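Local coordinates for protein lactaldehyde dehydrogenase (Escherichia coli, PDB 2IMP) that catalyses the irreversible NAD-dependent oxidation of L-lactaldehyde, formed from L-fucose and L-rhamnose, to L-lactate, and also oxidises glycolaldehyde, at residues A[143-149]-A[222-228]; A[46-51]-A[215-221]; A[56-61]-A[167-172]. One frame throughout, in Å; residues are numbered along the deposited sequence.

Contact 1: A[143-149]-A[222-228]; sequences LGVTTGI and VAMVSMT. With NAI (1,4-dihydronicotinamide adenine dinucleotide), chain D.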
loop_
_atom_site.group_PDB
_atom_site.type_symbol
_atom_site.label_atom_id
_atom_site.label_comp_id
_atom_site.label_asym_id
_atom_site.label_seq_id
_atom_site.Cartn_x
_atom_site.Cartn_y
_atom_site.Cartn_z
ATOM N N LEU A 143 13.920 -8.274 12.837
ATOM C CA LEU A 143 15.014 -7.519 13.426
ATOM C C LEU A 143 16.037 -8.457 14.071
ATOM O O LEU A 143 17.241 -8.225 14.025
ATOM C CB LEU A 143 14.487 -6.560 14.497
ATOM C CG LEU A 143 13.367 -5.620 14.070
ATOM C CD1 LEU A 143 13.015 -4.678 15.230
ATOM C CD2 LEU A 143 13.825 -4.834 12.834
ATOM N N GLY A 144 15.518 -9.526 14.663
ATOM C CA GLY A 144 16.360 -10.498 15.331
ATOM C C GLY A 144 15.842 -10.648 16.743
ATOM O O GLY A 144 14.709 -11.080 16.946
ATOM N N VAL A 145 16.667 -10.292 17.720
ATOM C CA VAL A 145 16.263 -10.372 19.119
ATOM C C VAL A 145 15.670 -9.058 19.638
ATOM O O VAL A 145 16.296 -8.008 19.517
ATOM C CB VAL A 145 17.452 -10.732 20.038
ATOM C CG1 VAL A 145 17.027 -10.624 21.505
ATOM C CG2 VAL A 145 17.947 -12.144 19.728
ATOM N N THR A 146 14.470 -9.125 20.203
ATOM C CA THR A 146 13.831 -7.938 20.748
ATOM C C THR A 146 13.473 -8.093 22.237
ATOM O O THR A 146 13.378 -9.215 22.754
ATOM C CB THR A 146 12.531 -7.556 19.963
ATOM O OG1 THR A 146 11.484 -8.487 20.265
ATOM C CG2 THR A 146 12.788 -7.575 18.448
ATOM N N THR A 147 13.300 -6.968 22.921
ATOM C CA THR A 147 12.944 -7.011 24.325
ATOM C C THR A 147 11.735 -6.131 24.650
ATOM O O THR A 147 11.469 -5.140 23.960
ATOM C CB THR A 147 14.138 -6.601 25.234
ATOM O OG1 THR A 147 14.526 -5.249 24.955
ATOM C CG2 THR A 147 15.336 -7.513 24.982
ATOM N N GLY A 148 11.003 -6.523 25.687
ATOM C CA GLY A 148 9.831 -5.777 26.086
ATOM C C GLY A 148 9.821 -5.514 27.576
ATOM O O GLY A 148 9.973 -6.423 28.393
ATOM N N ILE A 149 9.653 -4.250 27.922
ATOM C CA ILE A 149 9.594 -3.825 29.306
ATOM C C ILE A 149 8.180 -3.288 29.608
ATOM O O ILE A 149 7.758 -2.282 29.034
ATOM C CB ILE A 149 10.672 -2.755 29.555
ATOM C CG1 ILE A 149 12.044 -3.331 29.177
ATOM C CG2 ILE A 149 10.654 -2.319 30.998
ATOM C CD1 ILE A 149 13.188 -2.338 29.240
ATOM N N VAL A 222 20.550 -7.073 21.315
ATOM C CA VAL A 222 19.163 -6.658 21.145
ATOM C C VAL A 222 18.973 -5.703 19.943
ATOM O O VAL A 222 19.585 -4.643 19.900
ATOM C CB VAL A 222 18.635 -5.956 22.426
ATOM C CG1 VAL A 222 17.219 -5.430 22.200
ATOM C CG2 VAL A 222 18.656 -6.936 23.597
ATOM N N ALA A 223 18.151 -6.101 18.974
ATOM C CA ALA A 223 17.893 -5.266 17.806
ATOM C C ALA A 223 16.929 -4.090 18.124
ATOM O O ALA A 223 17.042 -3.000 17.568
ATOM C CB ALA A 223 17.322 -6.114 16.680
ATOM N N MET A 224 15.989 -4.340 19.028
ATOM C CA MET A 224 15.040 -3.319 19.439
ATOM C C MET A 224 14.478 -3.520 20.852
ATOM O O MET A 224 14.161 -4.641 21.253
ATOM C CB MET A 224 13.857 -3.231 18.457
ATOM C CG MET A 224 12.804 -2.176 18.854
ATOM S SD MET A 224 11.472 -1.885 17.645
ATOM C CE MET A 224 10.378 -3.306 17.995
ATOM N N VAL A 225 14.396 -2.427 21.600
ATOM C CA VAL A 225 13.815 -2.471 22.923
ATOM C C VAL A 225 12.451 -1.753 22.938
ATOM O O VAL A 225 12.344 -0.594 22.536
ATOM C CB VAL A 225 14.746 -1.842 24.005
ATOM C CG1 VAL A 225 15.072 -0.387 23.666
ATOM C CG2 VAL A 225 14.064 -1.928 25.376
ATOM N N SER A 226 11.417 -2.473 23.352
ATOM C CA SER A 226 10.079 -1.916 23.421
ATOM C C SER A 226 9.607 -1.726 24.858
ATOM O O SER A 226 9.683 -2.648 25.669
ATOM C CB SER A 226 9.087 -2.814 22.680
ATOM O OG SER A 226 7.769 -2.301 22.797
ATOM N N MET A 227 9.126 -0.531 25.168
ATOM C CA MET A 227 8.676 -0.254 26.515
ATOM C C MET A 227 7.477 0.691 26.637
ATOM O O MET A 227 7.318 1.636 25.862
ATOM C CB MET A 227 9.849 0.296 27.342
ATOM C CG MET A 227 9.475 0.833 28.723
ATOM S SD MET A 227 9.071 2.600 28.740
ATOM C CE MET A 227 8.737 2.860 30.484
ATOM N N THR A 228 6.633 0.396 27.614
ATOM C CA THR A 228 5.480 1.216 27.912
ATOM C C THR A 228 5.497 1.622 29.398
ATOM O O THR A 228 5.801 0.784 30.255
ATOM C CB THR A 228 4.176 0.471 27.595
ATOM O OG1 THR A 228 4.144 0.147 26.198
ATOM C CG2 THR A 228 2.969 1.337 27.938
HETATM P PA NAI D . 7.602 2.899 34.929
HETATM O O1A NAI D . 8.394 3.513 33.850
HETATM O O2A NAI D . 8.022 3.374 36.324
HETATM O O5B NAI D . 7.726 1.310 34.827
HETATM C C5B NAI D . 7.421 0.568 33.656
HETATM C C4B NAI D . 8.499 -0.482 33.346
HETATM O O4B NAI D . 9.765 0.129 33.089
HETATM C C3B NAI D . 8.755 -1.483 34.484
HETATM O O3B NAI D . 8.877 -2.802 33.957
HETATM C C2B NAI D . 10.016 -0.946 35.131
HETATM O O2B NAI D . 10.754 -1.868 35.890
HETATM C C1B NAI D . 10.773 -0.402 33.946
HETATM N N9A NAI D . 11.772 0.650 34.297
HETATM C C8A NAI D . 11.708 1.690 35.225
HETATM N N7A NAI D . 12.885 2.386 35.181
HETATM C C5A NAI D . 13.690 1.816 34.257
HETATM C C6A NAI D . 14.991 2.113 33.800
HETATM N N6A NAI D . 15.679 3.132 34.311
HETATM N N1A NAI D . 15.566 1.314 32.801
HETATM C C2A NAI D . 14.855 0.236 32.255
HETATM N N3A NAI D . 13.560 -0.052 32.714
HETATM C C4A NAI D . 12.992 0.729 33.692
HETATM O O3 NAI D . 6.078 3.278 34.600
HETATM P PN NAI D . 4.747 2.695 35.301
HETATM O O1N NAI D . 4.758 1.222 35.314
HETATM O O2N NAI D . 3.581 3.367 34.632
HETATM O O5D NAI D . 4.900 3.320 36.787
HETATM C C5D NAI D . 5.288 2.610 37.936
HETATM C C4D NAI D . 5.347 3.607 39.071
HETATM O O4D NAI D . 5.984 2.999 40.191
HETATM C C3D NAI D . 6.004 5.004 38.983
HETATM O O3D NAI D . 5.010 6.008 38.921
HETATM C C2D NAI D . 6.876 5.128 40.205
HETATM O O2D NAI D . 6.817 6.406 40.797
HETATM C C1D NAI D . 6.364 4.018 41.090
HETATM N N1N NAI D . 7.412 3.589 42.071
HETATM C C2N NAI D . 8.335 2.626 41.649
HETATM C C3N NAI D . 9.346 2.183 42.544
HETATM C C7N NAI D . 10.351 1.139 42.111
HETATM O O7N NAI D . 11.323 0.730 43.015
HETATM N N7N NAI D . 10.357 0.585 40.897
HETATM C C4N NAI D . 9.390 2.741 43.865
HETATM C C5N NAI D . 8.441 3.723 44.275
HETATM C C6N NAI D . 7.450 4.138 43.357
#
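Thr147 and Ile149 meet Val222, Val225 and Met227 where two neighbouring parallel strands pair in the NAD-binding sheet of the aldehyde dehydrogenase fold. Strand 145-149 runs beside 224-227 at an angle of 18°. Thr147 N gives to Met224 O, and Thr147 O takes Ser226 N at 2.7 Å. Ile149, two residues on, repeats the pattern, with its N on Ser226 O and its O taking Thr228 N. The chain turns a corner at Ala223, whose N binds Val145 O.

On the face with Thr147, Val225 and Ile149, the methyl CG2 of Thr147 meets CG2 of Val222 at 3.6 Å, the two side chains crossing at about a right angle. Thr147 OG1 sits between its own backbone N and carbonyl carbon (chi1 62°), 3.4 Å from CG2 of Val225, and bonds to Leu216 O. Replacing Thr147 by alanine is likely to leave the Leu216 carbonyl without its hydroxyl partner and open a gap beside Val222. Ile149 CD1 reaches the same Val225 methyl at 4.0 Å, and helix 231-242 packs on this face through Ile237.

On the other face, Leu143 CD1 rests on Met224 CB at 3.6 Å. Ser226 OG and Thr228 OG1 both bond to Lys162 NZ, so one lysine ties two hydroxyls together. Thr228 also touches the bound lactate.

The C-terminal ends of the strands face the cofactor, as in Rossmann-type sheets. Met227 bends at chi2 (-91°), which carries its CE to 3.4 Å from NAI O1A on the diphosphate. Ile149 CG2 lies 3.3 Å from the ribose oxygen O4B of NAI.

Contact 2: A[46-51]-A[215-221]; sequences ARKAID and ELAGNPK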
loop_
_atom_site.group_PDB
_atom_site.type_symbol
_atom_site.label_atom_id
_atom_site.label_comp_id
_atom_site.label_asym_id
_atom_site.label_seq_id
_atom_site.Cartn_x
_atom_site.Cartn_y
_atom_site.Cartn_z
ATOM N N ALA A 46 19.246 -11.455 32.510
ATOM C CA ALA A 46 18.763 -10.918 31.249
ATOM C C ALA A 46 19.633 -11.428 30.084
ATOM O O ALA A 46 19.120 -11.812 29.031
ATOM C CB ALA A 46 18.777 -9.383 31.286
ATOM N N ARG A 47 20.950 -11.438 30.306
ATOM C CA ARG A 47 21.879 -11.916 29.292
ATOM C C ARG A 47 21.630 -13.379 28.907
ATOM O O ARG A 47 21.694 -13.735 27.732
ATOM C CB ARG A 47 23.328 -11.757 29.756
ATOM C CG ARG A 47 23.730 -10.331 30.039
ATOM C CD ARG A 47 25.244 -10.162 30.027
ATOM N NE ARG A 47 25.615 -8.778 30.311
ATOM C CZ ARG A 47 25.882 -8.308 31.526
ATOM N NH1 ARG A 47 25.834 -9.117 32.577
ATOM N NH2 ARG A 47 26.181 -7.026 31.691
ATOM N N LYS A 48 21.354 -14.218 29.905
ATOM C CA LYS A 48 21.059 -15.618 29.629
ATOM C C LYS A 48 19.820 -15.752 28.725
ATOM O O LYS A 48 19.799 -16.550 27.784
ATOM C CB LYS A 48 20.819 -16.386 30.933
ATOM C CG LYS A 48 22.053 -16.541 31.804
ATOM C CD LYS A 48 21.714 -17.199 33.140
ATOM C CE LYS A 48 22.919 -17.185 34.076
ATOM N NZ LYS A 48 22.587 -17.661 35.450
ATOM N N ALA A 49 18.803 -14.949 29.028
ATOM C CA ALA A 49 17.580 -14.945 28.237
ATOM C C ALA A 49 17.842 -14.422 26.816
ATOM O O ALA A 49 17.384 -14.997 25.829
ATOM C CB ALA A 49 16.511 -14.089 28.925
ATOM N N ILE A 50 18.591 -13.327 26.737
ATOM C CA ILE A 50 18.938 -12.748 25.451
ATOM C C ILE A 50 19.781 -13.713 24.597
ATOM O O ILE A 50 19.540 -13.864 23.397
ATOM C CB ILE A 50 19.689 -11.409 25.634
ATOM C CG1 ILE A 50 18.716 -10.362 26.187
ATOM C CG2 ILE A 50 20.277 -10.944 24.305
ATOM C CD1 ILE A 50 19.353 -9.029 26.514
ATOM N N ASP A 51 20.753 -14.372 25.228
ATOM C CA ASP A 51 21.572 -15.336 24.503
ATOM C C ASP A 51 20.731 -16.508 23.980
ATOM O O ASP A 51 20.968 -17.022 22.884
ATOM C CB ASP A 51 22.710 -15.876 25.383
ATOM C CG ASP A 51 23.769 -14.827 25.676
ATOM O OD1 ASP A 51 23.973 -13.934 24.827
ATOM O OD2 ASP A 51 24.409 -14.904 26.745
ATOM N N GLU A 215 19.529 -3.829 31.309
ATOM C CA GLU A 215 20.245 -4.820 30.507
ATOM C C GLU A 215 19.456 -5.159 29.207
ATOM O O GLU A 215 20.039 -5.404 28.150
ATOM C CB GLU A 215 20.499 -6.085 31.339
ATOM C CG GLU A 215 21.302 -7.188 30.652
ATOM C CD GLU A 215 22.656 -6.730 30.107
ATOM O OE1 GLU A 215 23.256 -5.794 30.669
ATOM O OE2 GLU A 215 23.130 -7.328 29.120
ATOM N N LEU A 216 18.130 -5.142 29.304
ATOM C CA LEU A 216 17.303 -5.407 28.136
ATOM C C LEU A 216 17.376 -4.252 27.109
ATOM O O LEU A 216 17.090 -4.428 25.923
ATOM C CB LEU A 216 15.849 -5.652 28.558
ATOM C CG LEU A 216 15.602 -6.894 29.430
ATOM C CD1 LEU A 216 14.126 -6.998 29.775
ATOM C CD2 LEU A 216 16.067 -8.153 28.707
ATOM N N ALA A 217 17.772 -3.079 27.592
ATOM C CA ALA A 217 17.917 -1.913 26.736
ATOM C C ALA A 217 19.361 -1.703 26.220
ATOM O O ALA A 217 19.569 -1.249 25.090
ATOM C CB ALA A 217 17.450 -0.655 27.479
ATOM N N GLY A 218 20.336 -2.071 27.051
ATOM C CA GLY A 218 21.731 -1.883 26.695
ATOM C C GLY A 218 22.517 -3.040 26.114
ATOM O O GLY A 218 23.645 -2.847 25.667
ATOM N N ASN A 219 21.963 -4.244 26.120
ATOM C CA ASN A 219 22.689 -5.375 25.556
ATOM C C ASN A 219 22.844 -5.261 24.015
ATOM O O ASN A 219 21.859 -5.087 23.295
ATOM C CB ASN A 219 21.987 -6.682 25.924
ATOM C CG ASN A 219 22.806 -7.902 25.563
ATOM O OD1 ASN A 219 23.070 -8.159 24.387
ATOM N ND2 ASN A 219 23.222 -8.657 26.576
ATOM N N PRO A 220 24.085 -5.353 23.511
ATOM C CA PRO A 220 24.381 -5.254 22.075
ATOM C C PRO A 220 23.687 -6.276 21.143
ATOM O O PRO A 220 23.586 -6.050 19.940
ATOM C CB PRO A 220 25.908 -5.367 22.029
ATOM C CG PRO A 220 26.214 -6.246 23.201
ATOM C CD PRO A 220 25.300 -5.687 24.275
ATOM N N LYS A 221 23.223 -7.390 21.694
ATOM C CA LYS A 221 22.551 -8.388 20.874
ATOM C C LYS A 221 21.070 -8.063 20.598
ATOM O O LYS A 221 20.423 -8.706 19.770
ATOM C CB LYS A 221 22.652 -9.763 21.531
ATOM C CG LYS A 221 24.073 -10.275 21.668
ATOM C CD LYS A 221 24.085 -11.661 22.283
ATOM C CE LYS A 221 25.492 -12.223 22.335
ATOM N NZ LYS A 221 25.467 -13.629 22.786
HETATM O O HOH W 1 24.360 -11.302 26.246
#
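Ala46 CB presses on the aliphatic part of Glu215, 3.4 Å from its CG. One residue on, Arg47 crosses the same glutamate at about a right angle. Its NE forms a salt bridge with Glu215 OE2 at 3.1 Å, while OE1 lies over one face of the guanidinium. The two flat groups are turned 60° apart. Asn219 ND2 donates to the same OE2 at 2.9 Å, nearly along the C-O axis. Arginine and amide together hold the carboxylate in place.

Here helix 43-62 packs against the C-terminal end of helix 209-218, next to the NAD-binding sheet of the aldehyde dehydrogenase fold. Asn219 follows that end and makes an Asx turn, its OD1 taking the backbone N of Lys221. Ile50 supplies the apolar part. Its CD1 meets Asn219 CB at 3.6 Å and also touches Leu216 CD2. Ile50 and Leu216 both touch Val174 of strand 172-176.

Lys221, extended beyond CG, runs past Ile50 CG2. Its NZ forms a salt bridge with Asp51 OD1 from above the carboxylate plane; the modelled 2.5 Å is unusually short and doubtful as an exact length. NZ makes a second salt bridge with Glu54. A water joins Asp51 OD1 to Asn219 ND2.

Contact 3: A[56-61]-A[167-172]; sequences AQPEWE and LLTGNT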
loop_
_atom_site.group_PDB
_atom_site.type_symbol
_atom_site.label_atom_id
_atom_site.label_comp_id
_atom_site.label_asym_id
_atom_site.label_seq_id
_atom_site.Cartn_x
_atom_site.Cartn_y
_atom_site.Cartn_z
ATOM N N ALA A 56 17.858 -19.167 19.169
ATOM C CA ALA A 56 16.620 -19.643 18.554
ATOM C C ALA A 56 16.095 -18.823 17.363
ATOM O O ALA A 56 15.317 -19.330 16.555
ATOM C CB ALA A 56 15.531 -19.724 19.609
ATOM N N GLN A 57 16.525 -17.570 17.267
ATOM C CA GLN A 57 16.027 -16.686 16.222
ATOM C C GLN A 57 16.152 -17.167 14.744
ATOM O O GLN A 57 15.175 -17.115 14.004
ATOM C CB GLN A 57 16.638 -15.290 16.398
ATOM C CG GLN A 57 15.897 -14.187 15.662
ATOM C CD GLN A 57 16.245 -14.149 14.184
ATOM O OE1 GLN A 57 17.370 -14.441 13.810
ATOM N NE2 GLN A 57 15.286 -13.767 13.346
ATOM N N PRO A 58 17.341 -17.629 14.312
ATOM C CA PRO A 58 17.491 -18.091 12.924
ATOM C C PRO A 58 16.457 -19.181 12.542
ATOM O O PRO A 58 15.790 -19.076 11.511
ATOM C CB PRO A 58 18.923 -18.616 12.889
ATOM C CG PRO A 58 19.625 -17.700 13.857
ATOM C CD PRO A 58 18.642 -17.632 15.009
ATOM N N GLU A 59 16.355 -20.218 13.371
ATOM C CA GLU A 59 15.393 -21.292 13.139
ATOM C C GLU A 59 13.931 -20.791 13.148
ATOM O O GLU A 59 13.100 -21.252 12.363
ATOM C CB GLU A 59 15.513 -22.367 14.217
ATOM C CG GLU A 59 16.615 -23.381 14.046
ATOM C CD GLU A 59 16.580 -24.426 15.159
ATOM O OE1 GLU A 59 16.879 -24.073 16.325
ATOM O OE2 GLU A 59 16.236 -25.596 14.869
ATOM N N TRP A 60 13.640 -19.872 14.067
ATOM C CA TRP A 60 12.303 -19.308 14.179
ATOM C C TRP A 60 11.944 -18.482 12.928
ATOM O O TRP A 60 10.890 -18.683 12.325
ATOM C CB TRP A 60 12.201 -18.461 15.462
ATOM C CG TRP A 60 10.841 -17.832 15.717
ATOM C CD1 TRP A 60 10.521 -16.506 15.632
ATOM C CD2 TRP A 60 9.638 -18.514 16.092
ATOM N NE1 TRP A 60 9.191 -16.319 15.931
ATOM C CE2 TRP A 60 8.625 -17.527 16.213
ATOM C CE3 TRP A 60 9.311 -19.852 16.332
ATOM C CZ2 TRP A 60 7.306 -17.851 16.573
ATOM C CZ3 TRP A 60 7.992 -20.171 16.691
ATOM C CH2 TRP A 60 7.012 -19.168 16.803
ATOM N N GLU A 61 12.833 -17.575 12.531
ATOM C CA GLU A 61 12.567 -16.798 11.330
ATOM C C GLU A 61 12.485 -17.693 10.071
ATOM O O GLU A 61 11.738 -17.399 9.140
ATOM C CB GLU A 61 13.628 -15.701 11.116
ATOM C CG GLU A 61 13.368 -14.876 9.847
ATOM C CD GLU A 61 14.175 -13.576 9.754
ATOM O OE1 GLU A 61 15.215 -13.443 10.443
ATOM O OE2 GLU A 61 13.763 -12.684 8.966
ATOM N N LEU A 167 6.902 -12.034 17.440
ATOM C CA LEU A 167 6.988 -13.429 17.011
ATOM C C LEU A 167 6.476 -13.689 15.583
ATOM O O LEU A 167 7.101 -14.423 14.813
ATOM C CB LEU A 167 6.230 -14.335 17.980
ATOM C CG LEU A 167 7.091 -14.993 19.060
ATOM C CD1 LEU A 167 7.839 -13.926 19.847
ATOM C CD2 LEU A 167 6.203 -15.830 19.977
ATOM N N LEU A 168 5.336 -13.091 15.256
ATOM C CA LEU A 168 4.752 -13.255 13.934
ATOM C C LEU A 168 5.748 -12.948 12.796
ATOM O O LEU A 168 5.851 -13.700 11.836
ATOM C CB LEU A 168 3.516 -12.355 13.798
ATOM C CG LEU A 168 2.590 -12.552 12.582
ATOM C CD1 LEU A 168 3.264 -12.039 11.307
ATOM C CD2 LEU A 168 2.221 -14.033 12.450
ATOM N N THR A 169 6.483 -11.847 12.949
ATOM C CA THR A 169 7.455 -11.410 11.956
ATOM C C THR A 169 8.832 -12.121 11.992
ATOM O O THR A 169 9.754 -11.750 11.259
ATOM C CB THR A 169 7.670 -9.879 12.061
ATOM O OG1 THR A 169 7.989 -9.525 13.414
ATOM C CG2 THR A 169 6.399 -9.136 11.640
ATOM N N GLY A 170 8.964 -13.131 12.848
ATOM C CA GLY A 170 10.213 -13.871 12.911
ATOM C C GLY A 170 11.242 -13.457 13.952
ATOM O O GLY A 170 12.375 -13.939 13.920
ATOM N N ASN A 171 10.877 -12.550 14.847
ATOM C CA ASN A 171 11.785 -12.132 15.912
ATOM C C ASN A 171 11.601 -13.003 17.158
ATOM O O ASN A 171 10.577 -13.660 17.300
ATOM C CB ASN A 171 11.495 -10.693 16.376
ATOM C CG ASN A 171 11.540 -9.679 15.254
ATOM O OD1 ASN A 171 12.626 -9.196 14.895
ATOM N ND2 ASN A 171 10.390 -9.347 14.690
ATOM N N THR A 172 12.602 -13.026 18.027
ATOM C CA THR A 172 12.453 -13.712 19.298
ATOM C C THR A 172 12.361 -12.620 20.366
ATOM O O THR A 172 12.716 -11.471 20.091
ATOM C CB THR A 172 13.616 -14.689 19.606
ATOM O OG1 THR A 172 14.876 -14.012 19.521
ATOM C CG2 THR A 172 13.587 -15.847 18.631
#
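Trp60 lays the edge of its indole against the end of helix 155-168. NE1 donates to Leu167 O at 3.0 Å, in the carbonyl plane and on a lone pair, though the N-H is bent (138°) and the oxygen stands somewhat out of the ring plane. The same oxygen accepts Gly170 N, so it is gripped twice. CZ2 of the ring packs on Leu167 CG at 3.8 Å. The indole is placed by CG anti to the backbone N (chi1 -179°). Trp71, Leu197 and Val201 pack around it.

Gly170 closes the helix with a Schellman motif and passes close beside helix 43-62. Its CA lies 4.1 Å from that of Glu61. A side chain there would come tight against Glu61 CG, and at these backbone angles a CB would also press on the carbonyl oxygen of Thr169. Beside it, Thr172 CG2 meets Gln57 CA at 3.5 Å, and Thr172 OG1 bonds to Ala53 O one turn earlier. This is the dense part of the contact.

The side at Glu61 is looser, and this residue is only partly buried. Gln57, buried and bent at chi2, links the dense part to Glu61. Its NE2 gives one hydrogen to Gly170 O at 3.0 Å and one to Glu61 OE1 at 2.9 Å, the latter in its amide plane. Glu61 OE2 in turn takes the backbone N of Ala142. Leu167 O at the helix end and Gly170 O in the turn after it thus each accept a side-chain N-H of helix 43-62, and a neutral amide links the second to the carboxylate.

Contacts 1 and 3 are buried; contact 2 is partly open to solvent. Contact 1 lies inside the sheet, relies on backbone hydrogen bonds, and alone touches the cofactor. Contacts 2 and 3 share helix 43-62, yet their nearest atoms stay about 5 Å apart. Near its start the helix uses salt bridges and a water; near its end it uses an indole and an amide on backbone carbonyls. Both helix contacts touch contact 1. Val222 CG2 packs 3.7 Å from Ile50 CD1 of contact 2. From contact 3, Thr172 O takes Thr146 N at 2.9 Å, adding strand 172-176 beside strand 134-149.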